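Local coordinates for protein ribulose bisphosphate carboxylase (PDB 2D69) that probably catalyses the addition of carbon dioxide and water to ribulose 1,5-bisphosphate, giving two molecules of 3-phosphoglycerate, with one magnesium ion per subunit, at residues L17-E20 and D24-I27; E95-Q100 and A260-R265; E176-S179 and L184-D187; R208-V213 and T220-I225; A256-L261 and A299-M304. All coordinates share one frame; numbering follows the deposited sequence.

Contact 1 (L17-E20 and D24-I27); sequences LNYE and DELI
Tyr19 and Glu25 meet head-on across a short loop, the phenol and the carboxylate arriving from opposite directions. From CB, which points toward the segment 24-27, the tyrosine side chain runs with CG anti to the backbone N (chi1 -178°), and this extended course carries the whole ring outward to Glu25. Contact begins at CE1, which lies 3.4 Å from Glu25 OE1, an oxygen placed at the ring edge and near its plane. CZ follows, 3.5 Å from the same OE1. At the tip the hydroxyl is set almost evenly between the two carboxylate oxygens, with Tyr19 OH 2.7 Å from Glu25 OE1 and 2.7 Å from Glu25 OE2. The ring and carboxylate planes are turned 54° apart, so the two groups are twisted and not coplanar. This short polar link closes a loop of a few residues ahead of strand 26-34. Glu25 OE2 has further partners: it accepts from Gly22 N within the loop and forms a salt bridge with Arg23 of a second subunit. In the N-terminal domain, the loop leads into strand 26-34, which lies between strands 81-88 and 115-124; Tyr19 also packs on Lys71 of strand 71-78, and both residues rest on Ala87 of strand 81-88.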
# COMPACT_ATOMS: atom_id res chain seq x y z
N LEU A 17 50.33 20.44 21.10
CA LEU A 17 50.30 21.82 20.62
C LEU A 17 51.14 22.12 19.36
O LEU A 17 51.03 23.22 18.79
CB LEU A 17 50.63 22.81 21.75
CG LEU A 17 49.61 22.71 22.90
CD1 LEU A 17 49.91 23.72 23.99
CD2 LEU A 17 48.13 22.90 22.40
N ASN A 18 51.91 21.15 18.89
CA ASN A 18 52.56 21.24 17.57
C ASN A 18 51.79 20.53 16.43
O ASN A 18 52.19 20.63 15.27
CB ASN A 18 53.98 20.68 17.66
CG ASN A 18 54.82 21.44 18.67
OD1 ASN A 18 55.47 20.85 19.50
ND2 ASN A 18 54.79 22.76 18.60
N TYR A 19 50.71 19.83 16.75
CA TYR A 19 49.93 19.14 15.74
C TYR A 19 49.31 20.12 14.76
O TYR A 19 48.79 21.17 15.17
CB TYR A 19 48.84 18.28 16.38
CG TYR A 19 48.00 17.49 15.39
CD1 TYR A 19 46.70 17.86 15.10
CD2 TYR A 19 48.53 16.38 14.73
CE1 TYR A 19 45.90 17.13 14.18
CE2 TYR A 19 47.77 15.65 13.81
CZ TYR A 19 46.45 16.04 13.53
OH TYR A 19 45.69 15.30 12.63
N GLU A 20 49.36 19.78 13.48
CA GLU A 20 48.81 20.62 12.41
C GLU A 20 47.68 19.84 11.75
O GLU A 20 47.91 18.91 10.98
CB GLU A 20 49.88 20.98 11.39
CG GLU A 20 50.77 22.17 11.78
CD GLU A 20 52.05 22.24 10.95
OE1 GLU A 20 53.08 22.66 11.53
OE2 GLU A 20 52.04 21.86 9.74
N ASP A 24 40.77 17.91 6.06
CA ASP A 24 39.71 16.92 6.18
C ASP A 24 39.43 16.51 7.65
O ASP A 24 38.78 15.50 7.89
CB ASP A 24 40.02 15.70 5.30
CG ASP A 24 41.33 15.02 5.68
OD1 ASP A 24 41.54 13.85 5.27
OD2 ASP A 24 42.22 15.61 6.36
N GLU A 25 39.91 17.30 8.61
CA GLU A 25 39.55 17.15 10.02
C GLU A 25 38.56 18.22 10.49
O GLU A 25 38.50 19.33 9.95
CB GLU A 25 40.78 17.15 10.93
CG GLU A 25 41.70 15.98 10.65
CD GLU A 25 43.06 16.12 11.30
OE1 GLU A 25 43.11 16.16 12.53
OE2 GLU A 25 44.08 16.17 10.59
N LEU A 26 37.71 17.83 11.44
CA LEU A 26 36.74 18.74 12.01
C LEU A 26 37.34 19.37 13.25
O LEU A 26 37.96 18.71 14.10
CB LEU A 26 35.45 18.01 12.32
CG LEU A 26 34.28 18.89 12.77
CD1 LEU A 26 33.00 18.33 12.16
CD2 LEU A 26 34.09 18.90 14.25
N ILE A 27 37.15 20.67 13.34
CA ILE A 27 37.69 21.47 14.42
C ILE A 27 36.59 22.06 15.29
O ILE A 27 35.60 22.60 14.81
CB ILE A 27 38.55 22.59 13.83
CG1 ILE A 27 39.71 21.96 13.03
CG2 ILE A 27 39.11 23.47 14.95
CD1 ILE A 27 40.19 22.86 11.98

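Contact 2 (E95-Q100 and A260-R265); sequences EGSLVQ and ALQYMR
Gln262 places its CG beside its own backbone N and anti to the carbonyl carbon (chi1 -74°), and the chain runs on extended, carrying the terminal amide from helix 258-271 to Gly96, Leu98 and Val99 at the start of helix 98-105. Both ends of the amide are used. NE2 donates to Gly96 O over 2.9 Å, and the bond is nearly straight (170° at the hydrogen), lying in the carbonyl plane and in the amide plane of the glutamine. OE1 receives the first N-H groups of the helix. Val99 N approaches it at 3.3 Å, tilted 24° from the carbonyl plane, while Leu98 N is nearer to OE1, at 2.9 Å, but badly aligned and only weakly bonded. Carbons also crowd this oxygen: Val99 CG2 lies 3.5 Å from Gln262 OE1, and Leu98 CB 3.7 Å. The turn has a cap of its own, since Ser97 at the N-cap position accepts from Gln100 N with OG at 3.0 Å. Gly96 has a positive phi at which a CB would press on the preceding carbonyl oxygen. A leucine in place of Gln262 would probably leave Gly96 O and Val99 N without their mates in this buried interface. Val99 also packs on Thr228 of a third subunit. One amide, acting as donor and acceptor together, therefore fastens the N-terminal domain to the catalytic domain, and its oxygen probably interacts favourably with the partial positive charge at the helix start.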
# COMPACT_ATOMS: atom_id res chain seq x y z
N GLU A 95 28.29 10.24 9.23
CA GLU A 95 28.14 11.37 8.32
C GLU A 95 26.69 11.61 7.97
O GLU A 95 25.91 10.66 7.80
CB GLU A 95 29.05 11.18 7.08
CG GLU A 95 30.52 11.42 7.45
CD GLU A 95 31.52 11.37 6.32
OE1 GLU A 95 31.16 11.01 5.12
OE2 GLU A 95 32.69 11.74 6.63
N GLY A 96 26.33 12.88 7.85
CA GLY A 96 24.96 13.30 7.68
C GLY A 96 24.21 13.42 9.01
O GLY A 96 23.12 13.96 9.02
N SER A 97 24.72 12.88 10.11
CA SER A 97 23.99 12.95 11.38
C SER A 97 24.55 14.04 12.31
O SER A 97 25.51 13.82 13.03
CB SER A 97 23.96 11.60 12.10
OG SER A 97 23.32 11.68 13.38
N LEU A 98 23.92 15.21 12.32
CA LEU A 98 24.37 16.28 13.22
C LEU A 98 24.03 15.92 14.61
O LEU A 98 24.77 16.24 15.54
CB LEU A 98 23.73 17.59 12.87
CG LEU A 98 24.24 18.74 13.77
CD1 LEU A 98 24.89 19.81 13.00
CD2 LEU A 98 23.09 19.25 14.56
N VAL A 99 22.93 15.17 14.77
CA VAL A 99 22.61 14.56 16.08
C VAL A 99 23.83 13.88 16.64
O VAL A 99 24.22 14.10 17.82
CB VAL A 99 21.40 13.56 15.97
CG1 VAL A 99 21.06 13.01 17.28
CG2 VAL A 99 20.11 14.24 15.34
N GLN A 100 24.46 13.03 15.86
CA GLN A 100 25.63 12.28 16.38
C GLN A 100 26.86 13.16 16.63
O GLN A 100 27.62 12.94 17.62
CB GLN A 100 25.99 11.06 15.48
CG GLN A 100 27.10 10.13 16.18
CD GLN A 100 28.53 10.46 15.78
OE1 GLN A 100 29.51 9.98 16.40
NE2 GLN A 100 28.68 11.26 14.74
N ALA A 260 14.40 15.76 15.29
CA ALA A 260 13.17 16.09 14.56
C ALA A 260 13.46 17.07 13.45
O ALA A 260 12.89 16.93 12.41
CB ALA A 260 12.17 16.66 15.45
N LEU A 261 14.35 18.03 13.69
CA LEU A 261 14.70 19.03 12.66
C LEU A 261 15.30 18.39 11.42
O LEU A 261 14.92 18.71 10.31
CB LEU A 261 15.68 20.05 13.19
CG LEU A 261 15.66 21.48 12.68
CD1 LEU A 261 17.00 22.16 12.66
CD2 LEU A 261 14.82 21.82 11.45
N GLN A 262 16.22 17.43 11.62
CA GLN A 262 16.89 16.82 10.48
C GLN A 262 15.86 16.08 9.66
O GLN A 262 15.85 16.15 8.42
CB GLN A 262 18.02 15.89 10.92
CG GLN A 262 19.22 16.57 11.42
CD GLN A 262 20.48 15.75 11.18
OE1 GLN A 262 21.05 15.22 12.11
NE2 GLN A 262 20.88 15.62 9.95
N TYR A 263 14.95 15.40 10.32
CA TYR A 263 13.93 14.71 9.53
C TYR A 263 12.98 15.68 8.85
O TYR A 263 12.58 15.49 7.66
CB TYR A 263 13.20 13.69 10.41
CG TYR A 263 12.02 13.07 9.69
CD1 TYR A 263 12.23 12.23 8.59
CD2 TYR A 263 10.73 13.37 10.04
CE1 TYR A 263 11.18 11.66 7.90
CE2 TYR A 263 9.66 12.80 9.34
CZ TYR A 263 9.91 11.95 8.27
OH TYR A 263 8.87 11.38 7.59
N MET A 264 12.60 16.75 9.57
CA MET A 264 11.68 17.74 8.99
C MET A 264 12.27 18.41 7.79
O MET A 264 11.55 18.74 6.88
CB MET A 264 11.20 18.78 10.06
CG MET A 264 10.18 18.20 11.06
SD MET A 264 8.72 17.54 10.22
CE MET A 264 8.12 18.90 9.23
N ARG A 265 13.59 18.52 7.74
CA ARG A 265 14.25 19.05 6.57
C ARG A 265 14.03 18.15 5.34
O ARG A 265 13.92 18.67 4.25
CB ARG A 265 15.76 19.23 6.85
CG ARG A 265 16.59 19.70 5.63
CD ARG A 265 16.28 21.11 5.18
NE ARG A 265 17.05 21.50 3.98
CZ ARG A 265 16.69 21.24 2.73
NH1 ARG A 265 15.53 20.62 2.44
NH2 ARG A 265 17.47 21.61 1.72

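Contact 3 (E176-S179 and L184-D187); sequences ELWS and LLKD
The indole of Trp178 is the flat group here, and Leu185 packs against it along NE1, CE2 and CZ2. Leu185 CB comes closest among the side-chain atoms, 3.7 Å from Trp178 CZ2, and lies almost as near to NE1 and CE2. Farther along the ring, Leu185 CD2 lies 4.1 Å from Trp178 CH2, so the leucine follows the indole from its nitrogen to its far corner, the two side chains crossing at about a right angle. The indole N-H is spent on Glu222 O of the next strand, while Val209, Arg210 and Val213 of helix 199-217 also pack on Trp178. Leu185 reaches a second partner with its other branch. With CG anti to the backbone N (chi1 178°), the chi2 torsion of 65° turns Leu185 CD1 to Leu177 CD1, at 4.0 Å, and leaves CD2 by the tryptophan. One strand residue thereby touches two successive helix residues. Next along the strand, Lys186 takes another course: its NZ donates to Asp187 O at 3.1 Å, and its chain packs on His276 and His278 of strand 274-278. Lys186 is predicted to bind magnesium once carbamylated, a modification absent here. Helix 167-179 and strand 184-186 belong to a beta-alpha-beta crossover of the eight-stranded alpha/beta barrel, and the contact illustrates that fold's division of labour: Leu185 packs against a helix, while its neighbour Lys186 belongs to the predicted metal site.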
# COMPACT_ATOMS: atom_id res chain seq x y z
N GLU A 176 -6.15 42.32 8.63
CA GLU A 176 -5.66 43.65 8.91
C GLU A 176 -4.16 43.80 8.67
O GLU A 176 -3.71 44.74 8.01
CB GLU A 176 -5.98 44.06 10.38
CG GLU A 176 -7.46 44.28 10.71
CD GLU A 176 -8.15 45.26 9.77
OE1 GLU A 176 -9.09 44.86 9.04
OE2 GLU A 176 -7.76 46.44 9.79
N LEU A 177 -3.40 42.86 9.19
CA LEU A 177 -1.94 42.96 9.16
C LEU A 177 -1.38 42.84 7.77
O LEU A 177 -0.57 43.69 7.34
CB LEU A 177 -1.32 41.88 10.03
CG LEU A 177 -1.59 42.04 11.51
CD1 LEU A 177 -1.27 40.80 12.27
CD2 LEU A 177 -0.76 43.15 12.05
N TRP A 178 -1.85 41.82 7.07
CA TRP A 178 -1.50 41.59 5.66
C TRP A 178 -1.97 42.75 4.77
O TRP A 178 -1.17 43.28 4.01
CB TRP A 178 -2.12 40.26 5.15
CG TRP A 178 -1.38 38.97 5.49
CD1 TRP A 178 -0.04 38.81 5.62
CD2 TRP A 178 -1.96 37.69 5.74
NE1 TRP A 178 0.25 37.49 5.87
CE2 TRP A 178 -0.91 36.78 5.93
CE3 TRP A 178 -3.27 37.20 5.72
CZ2 TRP A 178 -1.13 35.45 6.19
CZ3 TRP A 178 -3.48 35.92 6.00
CH2 TRP A 178 -2.42 35.03 6.24
N SER A 179 -3.24 43.15 4.87
CA SER A 179 -3.79 44.26 4.08
C SER A 179 -3.05 45.60 4.25
O SER A 179 -2.95 46.40 3.32
CB SER A 179 -5.30 44.47 4.35
OG SER A 179 -6.05 43.33 4.02
N LEU A 184 4.58 38.78 6.35
CA LEU A 184 4.53 37.51 7.01
C LEU A 184 3.77 37.55 8.34
O LEU A 184 4.16 38.23 9.29
CB LEU A 184 5.97 37.09 7.26
CG LEU A 184 6.87 36.91 6.05
CD1 LEU A 184 8.27 36.58 6.53
CD2 LEU A 184 6.33 35.82 5.14
N LEU A 185 2.63 36.86 8.42
CA LEU A 185 1.95 36.64 9.66
C LEU A 185 2.78 35.63 10.38
O LEU A 185 3.32 34.72 9.74
CB LEU A 185 0.57 36.08 9.41
CG LEU A 185 -0.26 35.74 10.66
CD1 LEU A 185 -0.59 36.98 11.49
CD2 LEU A 185 -1.49 34.99 10.24
N LYS A 186 2.92 35.75 11.69
CA LYS A 186 3.74 34.81 12.43
C LYS A 186 3.01 34.34 13.67
O LYS A 186 2.55 35.14 14.46
CB LYS A 186 5.11 35.43 12.78
CG LYS A 186 6.08 34.55 13.54
CD LYS A 186 7.47 35.19 13.81
CE LYS A 186 8.20 34.47 15.00
NZ LYS A 186 7.33 33.90 16.17
N ASP A 187 2.93 33.03 13.86
CA ASP A 187 2.41 32.48 15.11
C ASP A 187 3.45 32.61 16.20
O ASP A 187 4.64 32.42 15.93
CB ASP A 187 2.16 30.98 14.99
CG ASP A 187 0.92 30.63 14.20
OD1 ASP A 187 0.05 31.49 13.92
OD2 ASP A 187 0.76 29.45 13.82

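Contact 4 (R208-V213 and T220-I225); sequences RVRDRV and TKEYLI
Arg210 reaches from helix 199-217 to Lys221 and Glu222 at the start of strand 222-224, tying together the helix and the second strand of a beta-alpha-beta unit of the alpha/beta barrel. One nitrogen, NH1, makes both of its bonds across the contact. Arg210 NH1 donates to Lys221 O over 2.9 Å, in the carbonyl plane, and the same NH1 makes a salt bridge of 2.9 Å with Glu222 OE2, weak as a hydrogen bond; the guanidinium and carboxylate planes stand 77° apart. The approach depends on two bends in the arginine chain, at chi2 (-79°) and chi3 (-72°), which bring the guanidinium to the strand. Beside this polar pair, the aliphatic chain of Lys221 crosses Val213 at about a right angle, with Val213 CG1 3.9 Å from Lys221 CE; its ammonium is held by Trp178 O and Ile182 O. The second shell fixes the rotation of the guanidinium: NE makes a salt bridge with Asp211 OD2 at 2.7 Å, and NH2 donates to Gly245 O. Glu222 is braced too, as OE2 also accepts from Gln247 N. Arg210, Asp211 and Glu222 thus form a small charge network in which two carboxylates are likely to balance one buried guanidinium. The other oxygen, Glu222 OE1, accepts from Tyr223 N at 2.8 Å on its anti side, the donor well out of the carboxylate plane, and beyond it Ile225 CB sits 3.7 Å above the plane of the Tyr223 ring, over its centre.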
# COMPACT_ATOMS: atom_id res chain seq x y z
N ARG A 208 -7.14 30.98 2.95
CA ARG A 208 -8.19 31.65 2.18
C ARG A 208 -8.12 33.18 2.33
O ARG A 208 -8.20 33.93 1.36
CB ARG A 208 -9.58 31.15 2.56
CG ARG A 208 -9.77 29.65 2.27
CD ARG A 208 -11.17 29.09 2.63
NE ARG A 208 -12.18 29.72 1.78
CZ ARG A 208 -12.96 30.75 2.13
NH1 ARG A 208 -12.90 31.30 3.35
NH2 ARG A 208 -13.84 31.23 1.23
N VAL A 209 -7.95 33.64 3.56
CA VAL A 209 -7.77 35.06 3.82
C VAL A 209 -6.51 35.55 3.11
O VAL A 209 -6.51 36.61 2.45
CB VAL A 209 -7.59 35.32 5.33
CG1 VAL A 209 -7.22 36.81 5.64
CG2 VAL A 209 -8.81 34.89 6.13
N ARG A 210 -5.42 34.78 3.25
CA ARG A 210 -4.16 35.06 2.61
C ARG A 210 -4.37 35.29 1.13
O ARG A 210 -3.95 36.33 0.58
CB ARG A 210 -3.18 33.88 2.82
CG ARG A 210 -1.76 34.13 2.41
CD ARG A 210 -1.52 34.03 0.93
NE ARG A 210 -1.55 32.67 0.41
CZ ARG A 210 -0.56 31.79 0.45
NH1 ARG A 210 0.61 32.05 1.03
NH2 ARG A 210 -0.74 30.59 -0.12
N ASP A 211 -5.02 34.34 0.47
CA ASP A 211 -5.22 34.47 -0.97
C ASP A 211 -6.10 35.67 -1.32
O ASP A 211 -5.89 36.35 -2.33
CB ASP A 211 -5.80 33.18 -1.58
CG ASP A 211 -4.79 32.05 -1.55
OD1 ASP A 211 -5.21 30.89 -1.66
OD2 ASP A 211 -3.56 32.22 -1.41
N ARG A 212 -7.08 35.96 -0.49
CA ARG A 212 -7.92 37.15 -0.74
C ARG A 212 -7.08 38.43 -0.70
O ARG A 212 -7.25 39.33 -1.54
CB ARG A 212 -9.06 37.20 0.27
CG ARG A 212 -10.02 38.37 0.09
CD ARG A 212 -10.88 38.60 1.33
NE ARG A 212 -11.56 39.90 1.27
CZ ARG A 212 -12.17 40.47 2.31
NH1 ARG A 212 -12.23 39.85 3.48
NH2 ARG A 212 -12.75 41.66 2.15
N VAL A 213 -6.17 38.52 0.28
CA VAL A 213 -5.34 39.73 0.44
C VAL A 213 -4.37 39.91 -0.73
O VAL A 213 -4.19 41.04 -1.22
CB VAL A 213 -4.57 39.77 1.72
CG1 VAL A 213 -3.72 41.05 1.81
CG2 VAL A 213 -5.53 39.75 2.91
N THR A 220 2.42 39.42 -2.60
CA THR A 220 2.50 38.10 -2.02
C THR A 220 2.51 38.14 -0.47
O THR A 220 3.25 38.90 0.15
CB THR A 220 3.71 37.39 -2.59
OG1 THR A 220 3.55 37.23 -4.01
CG2 THR A 220 3.82 35.93 -2.04
N LYS A 221 1.69 37.30 0.13
CA LYS A 221 1.59 37.21 1.56
C LYS A 221 1.86 35.77 2.00
O LYS A 221 1.48 34.81 1.32
CB LYS A 221 0.21 37.68 2.03
CG LYS A 221 -0.25 39.06 1.51
CD LYS A 221 0.68 40.13 2.00
CE LYS A 221 0.18 41.52 1.64
NZ LYS A 221 1.14 42.54 2.20
N GLU A 222 2.49 35.64 3.15
CA GLU A 222 2.83 34.33 3.68
C GLU A 222 2.61 34.26 5.18
O GLU A 222 2.26 35.25 5.82
CB GLU A 222 4.24 33.91 3.28
CG GLU A 222 4.20 32.91 2.15
CD GLU A 222 3.55 31.57 2.52
OE1 GLU A 222 3.49 31.19 3.72
OE2 GLU A 222 3.14 30.86 1.59
N TYR A 223 2.83 33.06 5.70
CA TYR A 223 2.38 32.71 7.04
C TYR A 223 3.38 31.74 7.66
O TYR A 223 3.48 30.60 7.23
CB TYR A 223 0.99 32.05 6.95
CG TYR A 223 0.33 31.73 8.28
CD1 TYR A 223 0.84 32.21 9.48
CD2 TYR A 223 -0.81 30.96 8.34
CE1 TYR A 223 0.26 31.89 10.66
CE2 TYR A 223 -1.43 30.67 9.55
CZ TYR A 223 -0.89 31.11 10.69
OH TYR A 223 -1.49 30.80 11.88
N LEU A 224 4.07 32.21 8.68
CA LEU A 224 5.00 31.44 9.43
C LEU A 224 4.20 30.73 10.48
O LEU A 224 4.18 31.11 11.65
CB LEU A 224 6.06 32.34 10.07
CG LEU A 224 6.72 33.31 9.07
CD1 LEU A 224 7.63 34.25 9.80
CD2 LEU A 224 7.47 32.62 7.97
N ILE A 225 3.57 29.66 10.04
CA ILE A 225 2.63 28.90 10.84
C ILE A 225 3.34 27.89 11.67
O ILE A 225 4.16 27.13 11.15
CB ILE A 225 1.56 28.28 9.90
CG1 ILE A 225 0.47 27.57 10.73
CG2 ILE A 225 2.17 27.32 8.87
CD1 ILE A 225 -0.80 27.43 9.97

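Contact 5 (A256-L261 and A299-M304); sequences AGWSAL and AKAARM
The carbonyl oxygen of Ala299, bonded to Arg303 N at 2.9 Å, shapes the helical turn on which Ala301 and Ala302 receive the indole of Trp258. The meeting itself is apolar. Trp258 CH2, at the far corner of the benzene ring, lies 3.6 Å from Ala301 CB, and the neighbouring CZ3 stands 4.0 Å from that methyl. The same CH2 also comes within 4.1 Å of Ala302 N, so the ring corner nearly touches the helix backbone, as the small alanine side chains allow. Trp258 reaches across because its CG is anti to the carbonyl carbon, beside the backbone N (chi1 -66°), which swings the ring out from the first turn of its helix. That turn starts at Gly257, the N-cap residue, whose carbonyl accepts from Leu261 N at 3.1 Å; its positive phi suits glycine. Around the indole, Phe102 of helix 98-105 makes an edge-to-face stack, Leu298 and Ile305 belong to helix 295-305, and Val255 comes from a third subunit. With a serine in place of Trp258, a gap would probably open between the two helices and deprive the Ala301 methyl and the Phe102 ring of this aromatic partner. Helices 258-271 and 295-305 follow strands 248-252 and 274-278, and their packing through one large ring on small alanines belongs to the outer helical layer of the alpha/beta barrel, where the N-terminal domain also joins it.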
# COMPACT_ATOMS: atom_id res chain seq x y z
N ALA A 256 11.89 21.50 19.99
CA ALA A 256 11.71 20.25 19.24
C ALA A 256 12.94 19.32 19.19
O ALA A 256 12.85 18.09 19.36
CB ALA A 256 11.31 20.58 17.83
N GLY A 257 14.09 19.92 18.88
CA GLY A 257 15.37 19.24 18.93
C GLY A 257 15.89 18.86 17.54
O GLY A 257 15.17 18.86 16.55
N TRP A 258 17.16 18.53 17.51
CA TRP A 258 17.91 18.26 16.29
C TRP A 258 17.42 17.07 15.47
O TRP A 258 17.43 17.12 14.23
CB TRP A 258 19.42 18.04 16.66
CG TRP A 258 20.10 19.24 17.20
CD1 TRP A 258 20.73 19.35 18.40
CD2 TRP A 258 20.20 20.52 16.58
NE1 TRP A 258 21.17 20.62 18.59
CE2 TRP A 258 20.89 21.35 17.46
CE3 TRP A 258 19.79 21.03 15.35
CZ2 TRP A 258 21.15 22.67 17.18
CZ3 TRP A 258 20.08 22.32 15.06
CH2 TRP A 258 20.74 23.15 15.97
N SER A 259 17.03 16.00 16.16
CA SER A 259 16.57 14.78 15.52
C SER A 259 15.33 15.03 14.70
O SER A 259 15.25 14.63 13.49
CB SER A 259 16.30 13.70 16.57
OG SER A 259 15.80 12.55 15.92
N ALA A 260 14.40 15.76 15.29
CA ALA A 260 13.17 16.09 14.56
C ALA A 260 13.46 17.07 13.45
O ALA A 260 12.89 16.93 12.41
CB ALA A 260 12.17 16.66 15.45
N LEU A 261 14.35 18.03 13.69
CA LEU A 261 14.70 19.03 12.66
C LEU A 261 15.30 18.39 11.42
O LEU A 261 14.92 18.71 10.31
CB LEU A 261 15.68 20.05 13.19
CG LEU A 261 15.66 21.48 12.68
CD1 LEU A 261 17.00 22.16 12.66
CD2 LEU A 261 14.82 21.82 11.45
N ALA A 299 23.40 28.33 15.39
CA ALA A 299 23.02 28.89 14.11
C ALA A 299 23.70 28.14 12.95
O ALA A 299 23.13 28.01 11.87
CB ALA A 299 23.37 30.37 14.04
N LYS A 300 24.94 27.73 13.16
CA LYS A 300 25.71 27.05 12.14
C LYS A 300 25.11 25.67 11.88
O LYS A 300 24.94 25.25 10.76
CB LYS A 300 27.18 26.93 12.56
CG LYS A 300 28.08 26.16 11.63
CD LYS A 300 29.55 26.40 11.95
CE LYS A 300 30.18 27.61 11.23
NZ LYS A 300 31.60 27.88 11.79
N ALA A 301 24.86 24.92 12.95
CA ALA A 301 24.12 23.67 12.81
C ALA A 301 22.80 23.87 12.07
O ALA A 301 22.47 23.09 11.16
CB ALA A 301 23.89 23.05 14.16
N ALA A 302 22.04 24.90 12.44
CA ALA A 302 20.72 25.04 11.89
C ALA A 302 20.82 25.38 10.39
O ALA A 302 19.96 24.94 9.60
CB ALA A 302 19.91 26.13 12.66
N ARG A 303 21.82 26.20 10.00
CA ARG A 303 22.04 26.53 8.59
C ARG A 303 22.47 25.29 7.78
O ARG A 303 22.04 25.10 6.64
CB ARG A 303 23.09 27.63 8.48
CG ARG A 303 23.41 28.00 7.04
CD ARG A 303 24.20 29.27 6.86
NE ARG A 303 24.44 29.47 5.45
CZ ARG A 303 25.44 30.16 4.93
NH1 ARG A 303 26.34 30.76 5.72
NH2 ARG A 303 25.55 30.26 3.60
N MET A 304 23.30 24.44 8.38
CA MET A 304 23.86 23.31 7.68
C MET A 304 22.75 22.30 7.37
O MET A 304 22.58 21.89 6.19
CB MET A 304 25.01 22.74 8.55
CG MET A 304 25.76 21.51 8.04
SD MET A 304 27.16 20.93 9.21
CE MET A 304 27.19 22.22 10.14

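How the contacts relate
Along the chain, contact 1 closes first, in the N-terminal domain; contact 2 then spans the long interval from that domain to the catalytic barrel, with contacts 3 and 4 lying between its segments. Contacts 3 and 4 have centres 8 Å apart and join successive helices to strands 184-186 and 222-224, neighbours in the barrel sheet, linked further by the bond between Asp187 OD1 and Tyr223 OH. Contacts 2 and 5, with centres 7 Å apart, share helix 258-271 and touch the third subunit. The centres of contacts 1 and 4 are about 50 Å apart, on opposite sides of the chain's centre. Contacts 3 and 4 thus lie within the barrel wall, while contacts 2 and 5 gather the domain junction and a subunit interface in one place.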